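Local coordinates for protein esterase (PDB 5DWD) that probably hydrolyses carboxylic esters and belongs to the alpha/beta-hydrolase superfamily, at residues Q62-S67 / A234-I239; V74-P79 / D116-D121; T110-L115 / A145-L150; G149-E154 / P169-A174. All coordinates share one frame; numbering follows the deposited sequence.

Interaction 1: residues Q62-S67 / A234-I239; sequences QFWRDS and AFLREI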
loop_
_atom_site.group_PDB
_atom_site.type_symbol
_atom_site.label_atom_id
_atom_site.label_comp_id
_atom_site.label_asym_id
_atom_site.label_seq_id
_atom_site.Cartn_x
_atom_site.Cartn_y
_atom_site.Cartn_z
ATOM N N GLN B 62 -7.888 22.749 12.422
ATOM C CA GLN B 62 -7.697 24.192 12.228
ATOM C C GLN B 62 -6.234 24.516 11.992
ATOM O O GLN B 62 -5.899 25.402 11.172
ATOM C CB GLN B 62 -8.266 24.960 13.419
ATOM C CG GLN B 62 -8.565 26.415 13.145
ATOM C CD GLN B 62 -9.771 26.645 12.257
ATOM O OE1 GLN B 62 -9.630 27.185 11.164
ATOM N NE2 GLN B 62 -10.969 26.277 12.737
ATOM N N PHE B 63 -5.346 23.825 12.697
ATOM C CA PHE B 63 -3.897 24.054 12.558
ATOM C C PHE B 63 -3.456 23.616 11.160
ATOM O O PHE B 63 -2.682 24.297 10.493
ATOM C CB PHE B 63 -3.148 23.294 13.643
ATOM C CG PHE B 63 -1.673 23.304 13.510
ATOM C CD1 PHE B 63 -0.931 24.362 13.978
ATOM C CD2 PHE B 63 -1.011 22.256 12.902
ATOM C CE1 PHE B 63 0.436 24.376 13.822
ATOM C CE2 PHE B 63 0.363 22.258 12.749
ATOM C CZ PHE B 63 1.089 23.335 13.211
ATOM N N TRP B 64 -3.951 22.458 10.718
ATOM C CA TRP B 64 -3.457 21.885 9.501
ATOM C C TRP B 64 -4.115 22.548 8.293
ATOM O O TRP B 64 -3.542 22.516 7.210
ATOM C CB TRP B 64 -3.735 20.367 9.449
ATOM C CG TRP B 64 -2.684 19.601 10.125
ATOM C CD1 TRP B 64 -1.406 19.908 10.245
ATOM C CD2 TRP B 64 -2.833 18.296 10.667
ATOM N NE1 TRP B 64 -0.723 18.950 10.836
ATOM C CE2 TRP B 64 -1.572 17.907 11.115
ATOM C CE3 TRP B 64 -3.911 17.439 10.835
ATOM C CZ2 TRP B 64 -1.344 16.723 11.798
ATOM C CZ3 TRP B 64 -3.693 16.237 11.504
ATOM C CH2 TRP B 64 -2.404 15.887 11.960
ATOM N N ARG B 65 -5.300 23.102 8.449
ATOM C CA ARG B 65 -5.984 23.709 7.255
ATOM C C ARG B 65 -5.136 24.896 6.725
ATOM O O ARG B 65 -5.166 25.166 5.498
ATOM C CB ARG B 65 -7.442 24.093 7.510
ATOM C CG ARG B 65 -7.587 25.322 8.350
ATOM C CD ARG B 65 -9.016 25.664 8.731
ATOM N NE ARG B 65 -10.069 25.429 7.747
ATOM C CZ ARG B 65 -11.283 25.979 7.825
ATOM N NH1 ARG B 65 -11.610 26.805 8.853
ATOM N NH2 ARG B 65 -12.194 25.720 6.866
ATOM N N ASP B 66 -4.333 25.550 7.576
ATOM C CA ASP B 66 -3.388 26.588 7.094
ATOM C C ASP B 66 -2.348 26.063 6.089
ATOM O O ASP B 66 -1.900 26.814 5.211
ATOM C CB ASP B 66 -2.660 27.257 8.266
ATOM C CG ASP B 66 -3.590 28.123 9.108
ATOM O OD1 ASP B 66 -4.709 28.524 8.674
ATOM O OD2 ASP B 66 -3.149 28.449 10.204
ATOM N N SER B 67 -1.936 24.795 6.227
ATOM C CA SER B 67 -0.983 24.167 5.357
ATOM C C SER B 67 -1.555 23.404 4.205
ATOM O O SER B 67 -0.851 23.214 3.235
ATOM C CB SER B 67 -0.026 23.236 6.129
ATOM O OG SER B 67 0.698 23.983 7.077
ATOM N N ALA B 234 4.833 17.193 8.267
ATOM C CA ALA B 234 5.718 16.824 7.191
ATOM C C ALA B 234 5.293 15.589 6.443
ATOM O O ALA B 234 5.475 15.513 5.239
ATOM C CB ALA B 234 7.133 16.742 7.690
ATOM N N PHE B 235 4.757 14.578 7.151
ATOM C CA PHE B 235 4.246 13.406 6.510
ATOM C C PHE B 235 3.031 13.750 5.635
ATOM O O PHE B 235 2.939 13.256 4.523
ATOM C CB PHE B 235 3.904 12.368 7.570
ATOM C CG PHE B 235 3.361 11.049 7.047
ATOM C CD1 PHE B 235 4.170 10.129 6.400
ATOM C CD2 PHE B 235 2.029 10.676 7.253
ATOM C CE1 PHE B 235 3.658 8.881 6.011
ATOM C CE2 PHE B 235 1.546 9.434 6.875
ATOM C CZ PHE B 235 2.350 8.556 6.225
ATOM N N LEU B 236 2.127 14.559 6.145
ATOM C CA LEU B 236 0.949 15.063 5.340
ATOM C C LEU B 236 1.420 15.795 4.046
ATOM O O LEU B 236 0.880 15.556 2.961
ATOM C CB LEU B 236 0.097 15.983 6.175
ATOM C CG LEU B 236 -1.103 15.466 6.989
ATOM C CD1 LEU B 236 -1.538 14.065 6.776
ATOM C CD2 LEU B 236 -1.486 16.234 8.229
ATOM N N ARG B 237 2.480 16.583 4.180
ATOM C CA ARG B 237 3.028 17.265 3.009
ATOM C C ARG B 237 3.571 16.269 1.998
ATOM O O ARG B 237 3.476 16.523 0.770
ATOM C CB ARG B 237 4.107 18.303 3.393
ATOM C CG ARG B 237 3.568 19.682 3.598
ATOM C CD ARG B 237 4.670 20.724 3.560
ATOM N NE ARG B 237 5.302 20.700 4.860
ATOM C CZ ARG B 237 5.020 21.503 5.884
ATOM N NH1 ARG B 237 4.095 22.470 5.777
ATOM N NH2 ARG B 237 5.688 21.329 7.036
ATOM N N GLU B 238 4.123 15.140 2.439
ATOM C CA GLU B 238 4.637 14.121 1.525
ATOM C C GLU B 238 3.515 13.514 0.738
ATOM O O GLU B 238 3.692 13.202 -0.438
ATOM C CB GLU B 238 5.275 12.909 2.237
ATOM C CG GLU B 238 6.666 13.018 2.719
ATOM C CD GLU B 238 7.148 11.673 3.267
ATOM O OE1 GLU B 238 7.530 11.604 4.434
ATOM O OE2 GLU B 238 7.112 10.669 2.545
ATOM N N ILE B 239 2.376 13.238 1.396
ATOM C CA ILE B 239 1.393 12.370 0.744
ATOM C C ILE B 239 0.177 13.042 0.156
ATOM O O ILE B 239 -0.466 12.416 -0.664
ATOM C CB ILE B 239 0.982 11.222 1.625
ATOM C CG1 ILE B 239 0.215 11.763 2.805
ATOM C CG2 ILE B 239 2.204 10.427 2.028
ATOM C CD1 ILE B 239 -0.303 10.727 3.721
#
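The indole of Trp64 takes Leu236 over one face. The branch that touches is CD2. It lies 3.4 Å from the centroid of the Trp64 six-membered ring and 14° off the ring normal, a CH-pi contact. The closest pair is Leu236 CD2 with Trp64 CE2, at 3.3 Å, which is tight. The chi2 of Leu236 is -9°, close to eclipsed, so the exact place of this methyl is a little doubtful. The two side chains meet at about a right angle. The indole NE1 hydrogen-bonds to Thr233 OG1, one turn before Leu236 on the same helix. NE1 also lies near the plane of the Phe63 ring, at its edge.

In the alpha/beta-hydrolase fold this contact joins helix 54-65 to the C-terminal helix 226-239. Leu236 also touches Ile134 and Ile160 of the central sheet, and the indole also packs on Leu229 and Ala232. An alanine in place of Trp64 would probably leave the Leu236 methyl without its aromatic platform and Thr233 without its N-H partner.

Towards the surface, Arg237 reaches Ser67 with a chain bent at chi3 (-80°). Its NH1 comes within 3.9 Å of Ser67 OG, too long for a hydrogen bond. Arg65 NH1 points in the guanidinium plane at Gln62 OE1, 3.1 Å away, a bond within residues 62-67.

Interaction 2: residues V74-P79 / D116-D121; sequences VAPNAP and DAFLAD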
loop_
_atom_site.group_PDB
_atom_site.type_symbol
_atom_site.label_atom_id
_atom_site.label_comp_id
_atom_site.label_asym_id
_atom_site.label_seq_id
_atom_site.Cartn_x
_atom_site.Cartn_y
_atom_site.Cartn_z
ATOM N N VAL B 74 -12.760 16.359 9.377
ATOM C CA VAL B 74 -13.975 15.947 10.049
ATOM C C VAL B 74 -13.524 15.287 11.360
ATOM O O VAL B 74 -12.596 14.480 11.273
ATOM C CB VAL B 74 -14.746 14.925 9.232
ATOM C CG1 VAL B 74 -15.998 14.478 9.926
ATOM C CG2 VAL B 74 -15.175 15.534 7.889
ATOM N N ALA B 75 -14.207 15.593 12.463
ATOM C CA ALA B 75 -13.868 14.959 13.780
ATOM C C ALA B 75 -15.154 14.439 14.441
ATOM O O ALA B 75 -15.790 15.187 15.185
ATOM C CB ALA B 75 -13.245 15.984 14.682
ATOM N N PRO B 76 -15.523 13.173 14.180
ATOM C CA PRO B 76 -16.759 12.650 14.773
ATOM C C PRO B 76 -16.669 12.425 16.237
ATOM O O PRO B 76 -15.595 12.046 16.764
ATOM C CB PRO B 76 -16.970 11.343 14.067
ATOM C CG PRO B 76 -15.608 10.972 13.569
ATOM C CD PRO B 76 -14.892 12.221 13.280
ATOM N N ASN B 77 -17.780 12.697 16.905
ATOM C CA ASN B 77 -17.898 12.219 18.280
ATOM C C ASN B 77 -18.061 10.693 18.261
ATOM O O ASN B 77 -18.826 10.168 17.461
ATOM C CB ASN B 77 -19.067 12.845 18.989
ATOM C CG ASN B 77 -18.956 14.322 19.109
ATOM O OD1 ASN B 77 -17.884 14.884 19.480
ATOM N ND2 ASN B 77 -20.094 15.010 18.894
ATOM N N ALA B 78 -17.377 9.972 19.170
ATOM C CA ALA B 78 -17.537 8.564 19.300
ATOM C C ALA B 78 -18.995 8.270 19.737
ATOM O O ALA B 78 -19.669 9.147 20.259
ATOM C CB ALA B 78 -16.532 8.048 20.317
ATOM N N PRO B 79 -19.424 7.022 19.532
ATOM C CA PRO B 79 -20.807 6.741 19.591
ATOM C C PRO B 79 -21.438 6.627 20.978
ATOM O O PRO B 79 -22.644 6.548 21.095
ATOM C CB PRO B 79 -20.901 5.397 18.850
ATOM C CG PRO B 79 -19.546 4.794 18.912
ATOM C CD PRO B 79 -18.657 5.969 18.848
ATOM N N ASP B 116 -16.645 1.999 10.608
ATOM C CA ASP B 116 -16.677 1.606 9.222
ATOM C C ASP B 116 -17.892 2.222 8.534
ATOM O O ASP B 116 -17.804 2.800 7.433
ATOM C CB ASP B 116 -16.780 0.063 9.175
ATOM C CG ASP B 116 -16.366 -0.466 7.860
ATOM O OD1 ASP B 116 -15.263 -0.102 7.399
ATOM O OD2 ASP B 116 -17.182 -1.161 7.264
ATOM N N ALA B 117 -19.042 2.166 9.205
ATOM C CA ALA B 117 -20.255 2.768 8.606
ATOM C C ALA B 117 -20.184 4.270 8.479
ATOM O O ALA B 117 -20.592 4.838 7.469
ATOM C CB ALA B 117 -21.485 2.317 9.359
ATOM N N PHE B 118 -19.564 4.923 9.473
ATOM C CA PHE B 118 -19.376 6.364 9.428
ATOM C C PHE B 118 -18.554 6.777 8.242
ATOM O O PHE B 118 -18.832 7.769 7.542
ATOM C CB PHE B 118 -18.746 6.896 10.705
ATOM C CG PHE B 118 -18.292 8.320 10.585
ATOM C CD1 PHE B 118 -19.202 9.375 10.648
ATOM C CD2 PHE B 118 -16.934 8.635 10.364
ATOM C CE1 PHE B 118 -18.791 10.692 10.565
ATOM C CE2 PHE B 118 -16.560 9.949 10.204
ATOM C CZ PHE B 118 -17.480 10.965 10.318
ATOM N N LEU B 119 -17.451 6.026 8.013
ATOM C CA LEU B 119 -16.594 6.328 6.913
ATOM C C LEU B 119 -17.355 6.178 5.557
ATOM O O LEU B 119 -17.305 7.075 4.689
ATOM C CB LEU B 119 -15.364 5.427 6.918
ATOM C CG LEU B 119 -14.373 5.745 8.079
ATOM C CD1 LEU B 119 -13.313 4.686 8.073
ATOM C CD2 LEU B 119 -13.743 7.117 7.943
ATOM N N ALA B 120 -18.068 5.060 5.446
ATOM C CA ALA B 120 -18.896 4.821 4.273
ATOM C C ALA B 120 -19.872 5.973 4.018
ATOM O O ALA B 120 -19.984 6.498 2.873
ATOM C CB ALA B 120 -19.641 3.512 4.418
ATOM N N ASP B 121 -20.576 6.360 5.079
ATOM C CA ASP B 121 -21.562 7.491 4.997
ATOM C C ASP B 121 -20.880 8.807 4.603
ATOM O O ASP B 121 -21.305 9.530 3.745
ATOM C CB ASP B 121 -22.322 7.657 6.320
ATOM C CG ASP B 121 -23.397 6.558 6.560
ATOM O OD1 ASP B 121 -23.748 5.840 5.589
ATOM O OD2 ASP B 121 -23.881 6.396 7.730
#
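Phe118 carries this contact, meeting Pro76 and Val74 where helix 101-126 lies against the central sheet of the alpha/beta-hydrolase fold. Residues 74-79 leave the end of strand 71-74. Asp116, the first residue of the second segment, touches Leu152. Phe118 is the next to matter. Its CG stands anti to the backbone N (chi1 169°), which carries the ring off the helix toward the end of strand 71-74 and the loop after it. The Pro76 ring lies over one face of it. Pro76 CB is 4.1 Å from the Phe118 ring centroid and 22° off the normal, displaced toward the rim. Val74 comes instead at the edge, in the ring plane, with CG1 3.8 Å from Phe118 CZ. An alanine in place of Phe118 would probably open a gap beside Pro76 and leave Val74 CG1 without its aromatic neighbour. One residue on, Leu119 packs on Val45 of strand 42-47, next to strand 71-74 in the sheet. Pro76 touches Leu47 of the same strand 42-47. All three residues of the contact are buried, and no hydrogen bond crosses it. The closest approach is between Pro76 CG and Phe118 CE2, at 3.6 Å.

Interaction 3: residues T110-L115 / A145-L150; sequences TAHPVL and ALYTGL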
loop_
_atom_site.group_PDB
_atom_site.type_symbol
_atom_site.label_atom_id
_atom_site.label_comp_id
_atom_site.label_asym_id
_atom_site.label_seq_id
_atom_site.Cartn_x
_atom_site.Cartn_y
_atom_site.Cartn_z
ATOM N N THR B 110 -16.572 -4.284 18.725
ATOM C CA THR B 110 -17.893 -3.652 18.724
ATOM C C THR B 110 -17.927 -2.276 18.048
ATOM O O THR B 110 -18.873 -1.883 17.400
ATOM C CB THR B 110 -18.407 -3.508 20.155
ATOM O OG1 THR B 110 -17.456 -2.738 20.884
ATOM C CG2 THR B 110 -18.465 -4.795 20.850
ATOM N N ALA B 111 -16.851 -1.502 18.196
ATOM C CA ALA B 111 -16.762 -0.166 17.639
ATOM C C ALA B 111 -16.472 -0.151 16.135
ATOM O O ALA B 111 -16.889 0.780 15.403
ATOM C CB ALA B 111 -15.612 0.624 18.366
ATOM N N HIS B 112 -15.734 -1.190 15.686
ATOM C CA HIS B 112 -15.334 -1.272 14.299
ATOM C C HIS B 112 -16.448 -1.064 13.286
ATOM O O HIS B 112 -16.382 -0.217 12.421
ATOM C CB HIS B 112 -14.593 -2.553 14.114
ATOM C CG HIS B 112 -14.294 -2.880 12.701
ATOM N ND1 HIS B 112 -13.578 -2.031 11.888
ATOM C CD2 HIS B 112 -14.704 -3.907 11.919
ATOM C CE1 HIS B 112 -13.466 -2.568 10.696
ATOM N NE2 HIS B 112 -14.132 -3.719 10.698
ATOM N N PRO B 113 -17.547 -1.834 13.398
ATOM C CA PRO B 113 -18.592 -1.583 12.413
ATOM C C PRO B 113 -19.224 -0.198 12.418
ATOM O O PRO B 113 -19.709 0.252 11.398
ATOM C CB PRO B 113 -19.655 -2.684 12.734
ATOM C CG PRO B 113 -19.340 -3.183 14.072
ATOM C CD PRO B 113 -17.862 -2.916 14.348
ATOM N N VAL B 114 -19.245 0.462 13.585
ATOM C CA VAL B 114 -19.735 1.772 13.691
ATOM C C VAL B 114 -18.884 2.763 12.972
ATOM O O VAL B 114 -19.364 3.576 12.193
ATOM C CB VAL B 114 -19.904 2.170 15.186
ATOM C CG1 VAL B 114 -20.389 3.592 15.278
ATOM C CG2 VAL B 114 -20.874 1.198 15.877
ATOM N N LEU B 115 -17.569 2.667 13.202
ATOM C CA LEU B 115 -16.616 3.538 12.513
ATOM C C LEU B 115 -16.597 3.267 10.992
ATOM O O LEU B 115 -16.569 4.182 10.196
ATOM C CB LEU B 115 -15.173 3.389 13.132
ATOM C CG LEU B 115 -14.122 4.293 12.513
ATOM C CD1 LEU B 115 -14.602 5.729 12.507
ATOM C CD2 LEU B 115 -12.855 4.077 13.353
ATOM N N ALA B 145 -8.159 3.917 14.630
ATOM C CA ALA B 145 -7.683 4.259 13.318
ATOM C C ALA B 145 -6.939 3.086 12.680
ATOM O O ALA B 145 -7.150 2.744 11.516
ATOM C CB ALA B 145 -6.840 5.510 13.319
ATOM N N LEU B 146 -6.089 2.412 13.478
ATOM C CA LEU B 146 -5.411 1.266 13.040
ATOM C C LEU B 146 -6.342 0.055 12.819
ATOM O O LEU B 146 -6.189 -0.667 11.828
ATOM C CB LEU B 146 -4.277 0.916 14.019
ATOM C CG LEU B 146 -3.109 1.938 14.026
ATOM C CD1 LEU B 146 -2.225 1.671 15.254
ATOM C CD2 LEU B 146 -2.259 1.860 12.766
ATOM N N TYR B 147 -7.250 -0.180 13.741
ATOM C CA TYR B 147 -8.090 -1.401 13.758
ATOM C C TYR B 147 -9.038 -1.384 12.567
ATOM O O TYR B 147 -9.044 -2.303 11.758
ATOM C CB TYR B 147 -8.870 -1.442 15.057
ATOM C CG TYR B 147 -9.531 -2.799 15.307
ATOM C CD1 TYR B 147 -10.751 -3.118 14.740
ATOM C CD2 TYR B 147 -8.840 -3.765 16.070
ATOM C CE1 TYR B 147 -11.338 -4.375 14.981
ATOM C CE2 TYR B 147 -9.416 -4.989 16.287
ATOM C CZ TYR B 147 -10.643 -5.283 15.744
ATOM O OH TYR B 147 -11.168 -6.546 16.063
ATOM N N THR B 148 -9.763 -0.291 12.399
ATOM C CA THR B 148 -10.687 -0.107 11.253
ATOM C C THR B 148 -9.929 0.162 9.976
ATOM O O THR B 148 -10.247 -0.389 8.936
ATOM C CB THR B 148 -11.726 0.942 11.549
ATOM O OG1 THR B 148 -12.483 0.457 12.678
ATOM C CG2 THR B 148 -12.632 1.220 10.344
ATOM N N GLY B 149 -8.894 1.043 10.023
ATOM C CA GLY B 149 -8.218 1.467 8.811
ATOM C C GLY B 149 -7.617 0.306 8.032
ATOM O O GLY B 149 -7.671 0.279 6.840
ATOM N N LEU B 150 -7.024 -0.621 8.748
ATOM C CA LEU B 150 -6.290 -1.750 8.140
ATOM C C LEU B 150 -7.242 -2.836 7.707
ATOM O O LEU B 150 -6.816 -3.704 6.963
ATOM C CB LEU B 150 -5.183 -2.306 9.065
ATOM C CG LEU B 150 -4.100 -1.269 9.322
ATOM C CD1 LEU B 150 -3.087 -1.848 10.307
ATOM C CD2 LEU B 150 -3.381 -0.785 8.048
#
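His112 reaches from helix 101-126 to helix 140-149 and touches Tyr147 and Thr148 on the way. Its CB sits at the edge of the Tyr147 ring, near the ring plane, with His112 CB 3.8 Å from Tyr147 CE1. CG follows anti to the backbone N, which swings the imidazole toward the second helix. His112 CG is still 4.0 Å from Tyr147 CE1. The two rings form an offset edge-to-face pair: the edge of Tyr147 is turned toward the face of the imidazole, with the planes at 72°. ND1 makes the one hydrogen bond across the contact. His112 ND1 lies 2.8 Å from Thr148 OG1, and the bond is straight, at 179°. Either partner could be the donor. This bond pins the rotation of the imidazole and pairs the buried hydroxyl. His112 CE1 lies 3.8 Å from Thr148 CA. On the far side of the ring, NE2 lies near the side chain of Arg151.

Leu115 packs against the same threonine, with Leu115 CD2 3.7 Å from Thr148 OG1. Leu115 and Ala111 also touch Met144. Pro113, just after the histidine, has no N-H to give, and the first helix is kinked there. The short axes approach to 9.6 Å and cross at 67°. Helix 140-149 follows strand 133-138 through a GxSxG sequence, consistent with the nucleophile elbow of alpha/beta hydrolases, and the contact joins it to helix 101-126.

Interaction 4: residues G149-E154 / P169-A174; sequences GLRLPE and PEKLEA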
loop_
_atom_site.group_PDB
_atom_site.type_symbol
_atom_site.label_atom_id
_atom_site.label_comp_id
_atom_site.label_asym_id
_atom_site.label_seq_id
_atom_site.Cartn_x
_atom_site.Cartn_y
_atom_site.Cartn_z
ATOM N N GLY B 149 -8.894 1.043 10.023
ATOM C CA GLY B 149 -8.218 1.467 8.811
ATOM C C GLY B 149 -7.617 0.306 8.032
ATOM O O GLY B 149 -7.671 0.279 6.840
ATOM N N LEU B 150 -7.024 -0.621 8.748
ATOM C CA LEU B 150 -6.290 -1.750 8.140
ATOM C C LEU B 150 -7.242 -2.836 7.707
ATOM O O LEU B 150 -6.816 -3.704 6.963
ATOM C CB LEU B 150 -5.183 -2.306 9.065
ATOM C CG LEU B 150 -4.100 -1.269 9.322
ATOM C CD1 LEU B 150 -3.087 -1.848 10.307
ATOM C CD2 LEU B 150 -3.381 -0.785 8.048
ATOM N N ARG B 151 -8.487 -2.721 8.093
ATOM C CA ARG B 151 -9.534 -3.722 7.659
ATOM C C ARG B 151 -10.368 -3.199 6.478
ATOM O O ARG B 151 -11.266 -3.923 6.010
ATOM C CB ARG B 151 -10.384 -4.090 8.836
ATOM C CG ARG B 151 -9.704 -5.019 9.832
ATOM C CD ARG B 151 -10.574 -5.278 11.098
ATOM N NE ARG B 151 -9.959 -6.276 11.947
ATOM C CZ ARG B 151 -8.896 -6.106 12.722
ATOM N NH1 ARG B 151 -8.257 -4.906 12.800
ATOM N NH2 ARG B 151 -8.438 -7.138 13.445
ATOM N N LEU B 152 -10.138 -1.985 6.011
ATOM C CA LEU B 152 -10.831 -1.467 4.837
ATOM C C LEU B 152 -10.376 -2.197 3.574
ATOM O O LEU B 152 -9.220 -2.403 3.356
ATOM C CB LEU B 152 -10.526 0.020 4.647
ATOM C CG LEU B 152 -11.143 0.914 5.695
ATOM C CD1 LEU B 152 -10.559 2.301 5.589
ATOM C CD2 LEU B 152 -12.645 0.969 5.493
ATOM N N PRO B 153 -11.343 -2.577 2.696
ATOM C CA PRO B 153 -10.996 -3.342 1.505
ATOM C C PRO B 153 -10.257 -2.504 0.451
ATOM O O PRO B 153 -9.503 -3.042 -0.355
ATOM C CB PRO B 153 -12.400 -3.805 1.006
ATOM C CG PRO B 153 -13.332 -2.720 1.449
ATOM C CD PRO B 153 -12.798 -2.329 2.826
ATOM N N GLU B 154 -10.421 -1.186 0.446
ATOM C CA GLU B 154 -9.617 -0.334 -0.436
ATOM C C GLU B 154 -8.773 0.587 0.455
ATOM O O GLU B 154 -9.334 1.113 1.426
ATOM C CB GLU B 154 -10.517 0.470 -1.348
ATOM C CG GLU B 154 -11.012 -0.372 -2.511
ATOM C CD GLU B 154 -12.470 -0.137 -2.796
ATOM O OE1 GLU B 154 -13.255 -1.126 -2.704
ATOM O OE2 GLU B 154 -12.809 1.045 -3.072
ATOM N N PRO B 169 -3.290 -8.047 17.677
ATOM C CA PRO B 169 -2.291 -8.240 16.617
ATOM C C PRO B 169 -2.367 -9.628 15.938
ATOM O O PRO B 169 -2.236 -9.722 14.732
ATOM C CB PRO B 169 -0.977 -7.965 17.323
ATOM C CG PRO B 169 -1.277 -8.250 18.727
ATOM C CD PRO B 169 -2.659 -7.823 18.994
ATOM N N GLU B 170 -2.691 -10.677 16.669
ATOM C CA GLU B 170 -3.004 -11.984 15.985
ATOM C C GLU B 170 -4.265 -11.956 15.069
ATOM O O GLU B 170 -4.250 -12.480 13.942
ATOM C CB GLU B 170 -3.063 -13.149 17.024
ATOM N N LYS B 171 -5.325 -11.300 15.475
ATOM C CA LYS B 171 -6.474 -11.128 14.613
ATOM C C LYS B 171 -6.101 -10.323 13.357
ATOM O O LYS B 171 -6.601 -10.607 12.256
ATOM C CB LYS B 171 -7.611 -10.457 15.403
ATOM C CG LYS B 171 -8.982 -10.880 14.970
ATOM C CD LYS B 171 -10.093 -9.959 15.463
ATOM C CE LYS B 171 -10.420 -10.260 16.903
ATOM N NZ LYS B 171 -11.407 -11.370 17.060
ATOM N N LEU B 172 -5.197 -9.338 13.522
ATOM C CA LEU B 172 -4.861 -8.425 12.397
ATOM C C LEU B 172 -4.165 -9.183 11.266
ATOM O O LEU B 172 -4.415 -8.995 10.071
ATOM C CB LEU B 172 -3.911 -7.311 12.881
ATOM C CG LEU B 172 -3.542 -6.287 11.824
ATOM C CD1 LEU B 172 -4.761 -5.553 11.275
ATOM C CD2 LEU B 172 -2.514 -5.310 12.437
ATOM N N GLU B 173 -3.252 -10.036 11.643
ATOM C CA GLU B 173 -2.632 -10.967 10.683
ATOM C C GLU B 173 -3.624 -11.655 9.704
ATOM O O GLU B 173 -3.398 -11.677 8.508
ATOM C CB GLU B 173 -1.822 -12.015 11.475
ATOM C CG GLU B 173 -0.525 -12.418 10.767
ATOM C CD GLU B 173 0.324 -13.391 11.573
ATOM O OE1 GLU B 173 0.019 -13.614 12.768
ATOM O OE2 GLU B 173 1.298 -13.936 11.000
ATOM N N ALA B 174 -4.757 -12.114 10.226
ATOM C CA ALA B 174 -5.763 -12.820 9.474
ATOM C C ALA B 174 -6.752 -11.897 8.818
ATOM O O ALA B 174 -7.396 -12.280 7.867
ATOM C CB ALA B 174 -6.509 -13.788 10.388
#
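Leu172 lays its two methyls against Leu150 and the end of Arg151. The contact joins the turn after helix 140-149 to the short helix 169-175, two connections of the alpha/beta-hydrolase fold on either side of strand 158-162 in sequence. A type I beta turn from Gly149 to Leu152 carries both Leu150 and Arg151. CG of Leu172 is anti to its backbone N (chi1 -178°), and this brings the branch toward the turn. Leu172 CD1 then lies 4.0 Å from Leu150 CB. The other methyl, Leu172 CD2, is 4.1 Å from Leu150 CD1. The two leucines cross at a slant, and both are buried. Leu172 also packs on Ile166 and Leu208.

The Arg151 chain, extended from CG to NE, also crosses Leu172 at a slant. Its NH1 passes 3.9 Å from Leu172 CD1, an oblique approach to the guanidinium. The charged end is held from outside: NE forms a salt bridge with Glu175, and NH1 bonds to the backbone O of Tyr147. The guanidinium also makes a cation-pi contact with the Tyr147 ring.

Lys171 meets Arg151 only with its aliphatic part. Its chain bends at chi3 and chi4, and NZ goes to Glu109 in a salt bridge. The like charges stay apart, with Arg151 NH2 6.3 Å from Lys171 NZ. Lys171 CD touches Arg151 NH2 at 3.8 Å.

How the interactions relate
Interactions 2, 3 and 4 form one group, and interaction 1 stands apart. Interactions 2 and 3 share helix 101-126, their centres about 10 Å apart, and touch through Pro79 CG and Val114 CG1 at 3.9 Å. Interactions 2 and 4 touch where Asp116 OD1 lies 3.4 Å from Leu152 CD2. Interactions 3 and 4 share Gly149 and Leu150, and Tyr147 OH lies 3.6 Å from Lys171 CD. Interaction 1 lies about 24 Å from interaction 3, centre to centre. Helix 140-149 of interaction 3 follows the probable nucleophile elbow. The helices of interaction 3 also carry Arg104 and Met143, which line the pocket of the bound polyether. None of the contact residues belongs to it.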